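Local coordinates for protein cytochrome C'' (PDB 1GU2) that binds a heme c covalently and probably carries electrons as a small monomeric c-type cytochrome, at residues A25-I28 with T29-K32; D103-P106 with S107-A110; I113-L116 with L117-K121. All blocks are in the same frame, centred on the assembly; numbering follows the deposited sequence.

Contact 1 of 3, residues A25-I28 with T29-K32; sequences APSI and TDGK
Gly31 N donates to Ser27 O at 3.0 Å and Lys32 N to Ile28 O, also at 3.0 Å, so the first turn of helix 28-36 closes on Ser27, its N-cap, and on Ile28, its first residue. The side chain of Ser27 adds the bond that defines this end: its OG accepts from Asp30 N at 2.9 Å, with an N-H...O angle of 163°. With chi1 at 171°, OG is turned opposite the serine's own N and swings over the start of the helix to an N-H of the first turn. Serine suits the place because its oxygen sits one bond beyond CB, near enough to fold back on the main chain. Asp30 leans against the same group, its CG 3.3 Å from Ser27 OG and its OD1 3.5 Å from Ser27 CB; an acid in the first turn probably gains from the positive end of the helix dipole. One water bridges Ser27 OG and Thr29 OG1 by two weak bonds. Gly31, which is buried, brings no side chain into the turn. Outside the turn, Asn111 OD1 takes the N-H of Ser27, and Ile28 packs on Ala114 and Thr118, both on helix 106-118. The whole is a serine N-cap, here opening helix 28-36 at the surface; Gly31 in its first turn is about 9 Å from the heme c.

Contact 2 of 3, residues D103-P106 with S107-A110; sequences DCSP and SEKA
Lys109 NZ is held by both oxygens of Asp103: it forms a salt bridge to Asp103 OD1 at 3.0 Å, on the syn side, with a weaker bond to OD2. Thr93 OG1 of helix 85-100 is hydrogen-bonded to Asp103 OD2 and weakly to Lys109 NZ, so it joins both partners of the salt bridge. The two charged side chains cross at about a right angle, and the extended lysine chain passes the loop with its CE 3.4 Å from Cys104 O. On the other flank Ser105 N gives its hydrogen to Glu108 OE1 at 2.9 Å, in a nearly straight bond (168°) that meets the carboxylate on its anti side, 25° out of plane. Glutamate is long enough to return from the first turn to the backbone of the N-cap residue, as the acid of a capping box does. Ser105 OG also meets Ser107 OG at 3.2 Å in a hydrogen bond. Pro106 begins helix 106-118, a fitting place for a residue without an N-H, and its carbonyl accepts from Ala110 N, while Ser105 O accepts from Lys109 N. Cys104 CB sits between Glu108 OE1 and Lys109 CE; its sulfur is joined to Cys96 in a disulfide, and the side chain of Cys104 is about 5 Å from the heme c.

Contact 3 of 3, residues I113-L116 with L117-K121; sequences IAYL and LTETK
Tyr115 swings its ring from CB toward Glu119, one helical turn further on. CG stands anti to the backbone N (chi1 163°), which sends the ring out from the helix, leaning toward its C-terminal end. CD1 is 3.8 Å from Thr118 OG1; farther out, CE1 and CZ rest against the methylene CG of Glu119, with CE1 3.5 Å from it. At the tip, OH donates to Glu119 OE2 at 2.6 Å, on the anti lone pair of that oxygen. The glutamate can meet it because its chain bends at chi2 (-85°), which brings the carboxylate back to the hydroxyl, its plane 73° from that of the ring. Tyrosine suits the place by joining a wide apolar ring, which also packs on Ile28, Lys32 and Pro57, to a hydroxyl that reaches an acid. A phenylalanine here would probably keep that packing but leave Glu119 OE2 without its donor and the carboxylate freer to turn. The carbonyl of Tyr115 is gripped as well: Thr118 OG1 donates to it at 2.7 Å, in the carbonyl plane on a lone pair, while Thr118 N comes from above that plane at 2.9 Å. Glu119 N donates to Leu116 O at 3.3 Å, three residues back. A short phenol-carboxylate bond of this kind would be expected to stabilise the negative charge on Glu119, and so to favour its ionised form.

Contacts 2 and 3 hold the two ends of helix 106-118, and contact 1 starts helix 28-36, which lies against it. Contact 1 is a surface contact, whereas contacts 2 and 3 are partly buried. Both helix starts use a serine at the N-cap: in contact 1 the serine OG accepts a helix N-H; in contact 2 a glutamate accepts the serine's own N-H, and a salt bridge is added beside the disulfide. Contact 3, at a helix end, instead serves a carbonyl and a carboxylate with hydroxyl donors. Contacts 1 and 3 meet directly: Lys32 CB is 3.7 Å from Tyr115 CE1. Pro26 touches Ala110 between contacts 1 and 2.

Contact 1 of 3, residues A25-I28 with T29-K32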
loop_
_atom_site.group_PDB
_atom_site.type_symbol
_atom_site.label_atom_id
_atom_site.label_comp_id
_atom_site.label_asym_id
_atom_site.label_seq_id
_atom_site.Cartn_x
_atom_site.Cartn_y
_atom_site.Cartn_z
ATOM N N ALA A 25 7.332 15.463 -1.571
ATOM C CA ALA A 25 8.023 14.335 -0.956
ATOM C C ALA A 25 7.012 13.485 -0.239
ATOM O O ALA A 25 5.975 13.958 0.195
ATOM C CB ALA A 25 9.081 14.866 0.004
ATOM N N PRO A 26 7.310 12.207 -0.092
ATOM C CA PRO A 26 6.385 11.321 0.647
ATOM C C PRO A 26 6.131 11.697 2.093
ATOM O O PRO A 26 7.015 12.180 2.821
ATOM C CB PRO A 26 7.120 9.976 0.644
ATOM C CG PRO A 26 8.137 10.034 -0.396
ATOM C CD PRO A 26 8.442 11.488 -0.678
ATOM N N SER A 27 4.928 11.407 2.551
ATOM C CA SER A 27 4.526 11.516 3.929
ATOM C C SER A 27 4.163 10.147 4.476
ATOM O O SER A 27 3.129 9.601 4.066
ATOM C CB SER A 27 3.259 12.376 4.037
ATOM O OG SER A 27 2.745 12.307 5.356
ATOM N N ILE A 28 5.008 9.641 5.358
ATOM C CA ILE A 28 4.647 8.362 5.941
ATOM C C ILE A 28 3.436 8.453 6.865
ATOM O O ILE A 28 2.703 7.460 6.978
ATOM C CB ILE A 28 5.871 7.803 6.646
ATOM C CG1 ILE A 28 6.670 7.189 5.458
ATOM C CG2 ILE A 28 5.742 6.798 7.741
ATOM C CD1 ILE A 28 8.080 7.378 5.835
ATOM N N THR A 29 3.195 9.584 7.483
ATOM C CA THR A 29 1.974 9.804 8.242
ATOM C C THR A 29 0.740 9.647 7.365
ATOM O O THR A 29 -0.264 8.985 7.723
ATOM C CB THR A 29 2.003 11.195 8.908
ATOM O OG1 THR A 29 3.058 11.273 9.858
ATOM C CG2 THR A 29 0.728 11.383 9.739
ATOM N N ASP A 30 0.796 10.294 6.188
ATOM C CA ASP A 30 -0.362 10.158 5.299
ATOM C C ASP A 30 -0.493 8.760 4.764
ATOM O O ASP A 30 -1.621 8.290 4.566
ATOM C CB ASP A 30 -0.255 11.179 4.165
ATOM C CG ASP A 30 -0.489 12.625 4.608
ATOM O OD1 ASP A 30 -0.064 13.498 3.807
ATOM O OD2 ASP A 30 -1.065 12.865 5.682
ATOM N N GLY A 31 0.595 8.076 4.510
ATOM C CA GLY A 31 0.502 6.673 4.059
ATOM C C GLY A 31 -0.135 5.787 5.110
ATOM O O GLY A 31 -0.959 4.936 4.754
ATOM N N LYS A 32 0.210 5.972 6.384
ATOM C CA LYS A 32 -0.395 5.225 7.452
ATOM C C LYS A 32 -1.891 5.550 7.606
ATOM O O LYS A 32 -2.742 4.669 7.804
ATOM C CB LYS A 32 0.381 5.495 8.777
ATOM C CG LYS A 32 -0.157 4.710 9.943
ATOM C CD LYS A 32 0.624 4.988 11.219
ATOM C CE LYS A 32 0.317 3.966 12.287
ATOM N NZ LYS A 32 1.389 3.942 13.304
HETATM O O HOH W 1 5.219 12.684 7.684
#

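Contact 2 of 3, residues D103-P106 with S107-A110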
loop_
_atom_site.group_PDB
_atom_site.type_symbol
_atom_site.label_atom_id
_atom_site.label_comp_id
_atom_site.label_asym_id
_atom_site.label_seq_id
_atom_site.Cartn_x
_atom_site.Cartn_y
_atom_site.Cartn_z
ATOM N N ASP A 103 -7.819 3.410 -9.736
ATOM C CA ASP A 103 -6.404 3.293 -9.324
ATOM C C ASP A 103 -6.165 4.222 -8.133
ATOM O O ASP A 103 -6.799 5.252 -7.918
ATOM C CB ASP A 103 -5.477 3.607 -10.481
ATOM C CG ASP A 103 -4.075 3.021 -10.355
ATOM O OD1 ASP A 103 -3.751 2.426 -9.331
ATOM O OD2 ASP A 103 -3.255 3.148 -11.290
ATOM N N CYS A 104 -5.158 3.840 -7.330
ATOM C CA CYS A 104 -4.677 4.785 -6.293
ATOM C C CYS A 104 -3.912 5.875 -7.006
ATOM O O CYS A 104 -3.349 5.646 -8.116
ATOM C CB CYS A 104 -3.785 4.009 -5.312
ATOM S SG CYS A 104 -4.575 2.616 -4.427
ATOM N N SER A 105 -3.865 7.069 -6.411
ATOM C CA SER A 105 -3.108 8.171 -7.067
ATOM C C SER A 105 -1.620 7.988 -6.874
ATOM O O SER A 105 -1.176 7.256 -5.960
ATOM C CB SER A 105 -3.553 9.503 -6.546
ATOM O OG SER A 105 -2.936 9.835 -5.300
ATOM N N PRO A 106 -0.791 8.604 -7.727
ATOM C CA PRO A 106 0.646 8.504 -7.536
ATOM C C PRO A 106 1.130 8.914 -6.150
ATOM O O PRO A 106 1.996 8.234 -5.559
ATOM C CB PRO A 106 1.189 9.423 -8.665
ATOM C CG PRO A 106 0.143 9.483 -9.690
ATOM C CD PRO A 106 -1.174 9.323 -8.971
ATOM N N SER A 107 0.583 9.998 -5.565
ATOM C CA SER A 107 0.980 10.379 -4.213
ATOM C C SER A 107 0.532 9.362 -3.173
ATOM O O SER A 107 1.268 9.100 -2.218
ATOM C CB SER A 107 0.480 11.778 -3.832
ATOM O OG SER A 107 -0.916 11.904 -3.874
ATOM N N GLU A 108 -0.649 8.748 -3.297
ATOM C CA GLU A 108 -1.060 7.716 -2.412
ATOM C C GLU A 108 -0.093 6.546 -2.488
ATOM O O GLU A 108 0.258 5.980 -1.449
ATOM C CB GLU A 108 -2.508 7.242 -2.727
ATOM C CG GLU A 108 -3.573 8.222 -2.354
ATOM C CD GLU A 108 -4.965 7.810 -2.786
ATOM O OE1 GLU A 108 -5.104 7.128 -3.839
ATOM O OE2 GLU A 108 -5.929 8.164 -2.038
ATOM N N LYS A 109 0.353 6.168 -3.675
ATOM C CA LYS A 109 1.277 5.031 -3.813
ATOM C C LYS A 109 2.633 5.357 -3.225
ATOM O O LYS A 109 3.232 4.558 -2.510
ATOM C CB LYS A 109 1.398 4.637 -5.303
ATOM C CG LYS A 109 0.122 4.081 -5.918
ATOM C CD LYS A 109 0.359 3.670 -7.384
ATOM C CE LYS A 109 -0.957 3.176 -7.946
ATOM N NZ LYS A 109 -0.829 2.856 -9.392
ATOM N N ALA A 110 3.166 6.560 -3.494
ATOM C CA ALA A 110 4.428 6.948 -2.902
ATOM C C ALA A 110 4.357 6.963 -1.387
ATOM O O ALA A 110 5.238 6.454 -0.680
ATOM C CB ALA A 110 4.815 8.319 -3.422
#

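Contact 3 of 3, residues I113-L116 with L117-K121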
loop_
_atom_site.group_PDB
_atom_site.type_symbol
_atom_site.label_atom_id
_atom_site.label_comp_id
_atom_site.label_asym_id
_atom_site.label_seq_id
_atom_site.Cartn_x
_atom_site.Cartn_y
_atom_site.Cartn_z
ATOM N N ILE A 113 3.982 3.221 0.008
ATOM C CA ILE A 113 5.181 2.397 -0.064
ATOM C C ILE A 113 6.236 2.941 0.879
ATOM O O ILE A 113 6.934 2.164 1.553
ATOM C CB ILE A 113 5.663 2.211 -1.519
ATOM C CG1 ILE A 113 4.588 1.580 -2.412
ATOM C CG2 ILE A 113 6.964 1.424 -1.516
ATOM C CD1 ILE A 113 4.934 1.517 -3.889
ATOM N N ALA A 114 6.344 4.248 1.035
ATOM C CA ALA A 114 7.273 4.832 1.986
ATOM C C ALA A 114 6.887 4.389 3.370
ATOM O O ALA A 114 7.725 4.008 4.179
ATOM C CB ALA A 114 7.265 6.348 1.871
ATOM N N TYR A 115 5.598 4.385 3.686
ATOM C CA TYR A 115 5.138 3.868 5.004
ATOM C C TYR A 115 5.527 2.408 5.169
ATOM O O TYR A 115 6.029 1.961 6.220
ATOM C CB TYR A 115 3.612 4.117 5.124
ATOM C CG TYR A 115 3.004 3.273 6.229
ATOM C CD1 TYR A 115 3.397 3.463 7.543
ATOM C CD2 TYR A 115 2.067 2.278 5.970
ATOM C CE1 TYR A 115 2.821 2.667 8.544
ATOM C CE2 TYR A 115 1.484 1.472 6.947
ATOM C CZ TYR A 115 1.892 1.715 8.236
ATOM O OH TYR A 115 1.400 0.933 9.238
ATOM N N LEU A 116 5.334 1.562 4.150
ATOM C CA LEU A 116 5.750 0.144 4.227
ATOM C C LEU A 116 7.238 0.004 4.568
ATOM O O LEU A 116 7.582 -0.968 5.301
ATOM C CB LEU A 116 5.480 -0.578 2.936
ATOM C CG LEU A 116 4.034 -0.861 2.543
ATOM C CD1 LEU A 116 4.005 -1.666 1.246
ATOM C CD2 LEU A 116 3.261 -1.603 3.604
ATOM N N LEU A 117 8.100 0.877 4.081
ATOM C CA LEU A 117 9.549 0.823 4.355
ATOM C C LEU A 117 9.821 1.028 5.839
ATOM O O LEU A 117 10.889 0.646 6.322
ATOM C CB LEU A 117 10.337 1.860 3.552
ATOM C CG LEU A 117 10.369 1.697 2.038
ATOM C CD1 LEU A 117 11.091 2.841 1.349
ATOM C CD2 LEU A 117 10.968 0.359 1.664
ATOM N N THR A 118 8.905 1.623 6.578
ATOM C CA THR A 118 9.145 1.948 7.955
ATOM C C THR A 118 8.605 0.896 8.942
ATOM O O THR A 118 8.913 0.979 10.131
ATOM C CB THR A 118 8.486 3.277 8.412
ATOM O OG1 THR A 118 7.041 3.174 8.426
ATOM C CG2 THR A 118 8.966 4.350 7.497
ATOM N N GLU A 119 7.810 -0.041 8.449
ATOM C CA GLU A 119 7.160 -1.075 9.261
ATOM C C GLU A 119 7.967 -2.346 9.140
ATOM O O GLU A 119 7.850 -3.252 8.342
ATOM C CB GLU A 119 5.693 -1.272 8.864
ATOM C CG GLU A 119 4.857 -0.056 9.204
ATOM C CD GLU A 119 4.393 -0.095 10.629
ATOM O OE1 GLU A 119 5.080 -0.610 11.525
ATOM O OE2 GLU A 119 3.290 0.407 10.914
ATOM N N THR A 120 8.950 -2.519 10.013
ATOM C CA THR A 120 9.882 -3.627 9.818
ATOM C C THR A 120 9.694 -4.666 10.916
ATOM O O THR A 120 10.434 -5.649 10.954
ATOM C CB THR A 120 11.339 -3.145 9.833
ATOM O OG1 THR A 120 11.602 -2.648 11.144
ATOM C CG2 THR A 120 11.623 -1.979 8.865
ATOM N N LYS A 121 8.776 -4.460 11.861
ATOM C CA LYS A 121 8.630 -5.395 12.976
ATOM C C LYS A 121 7.175 -5.847 13.152
ATOM O O LYS A 121 6.260 -5.024 13.377
ATOM C CB LYS A 121 9.113 -4.756 14.283
ATOM C CG LYS A 121 10.537 -4.207 14.240
ATOM C CD LYS A 121 11.504 -5.304 14.681
ATOM C CE LYS A 121 12.933 -4.776 14.690
ATOM N NZ LYS A 121 13.963 -5.862 14.551
#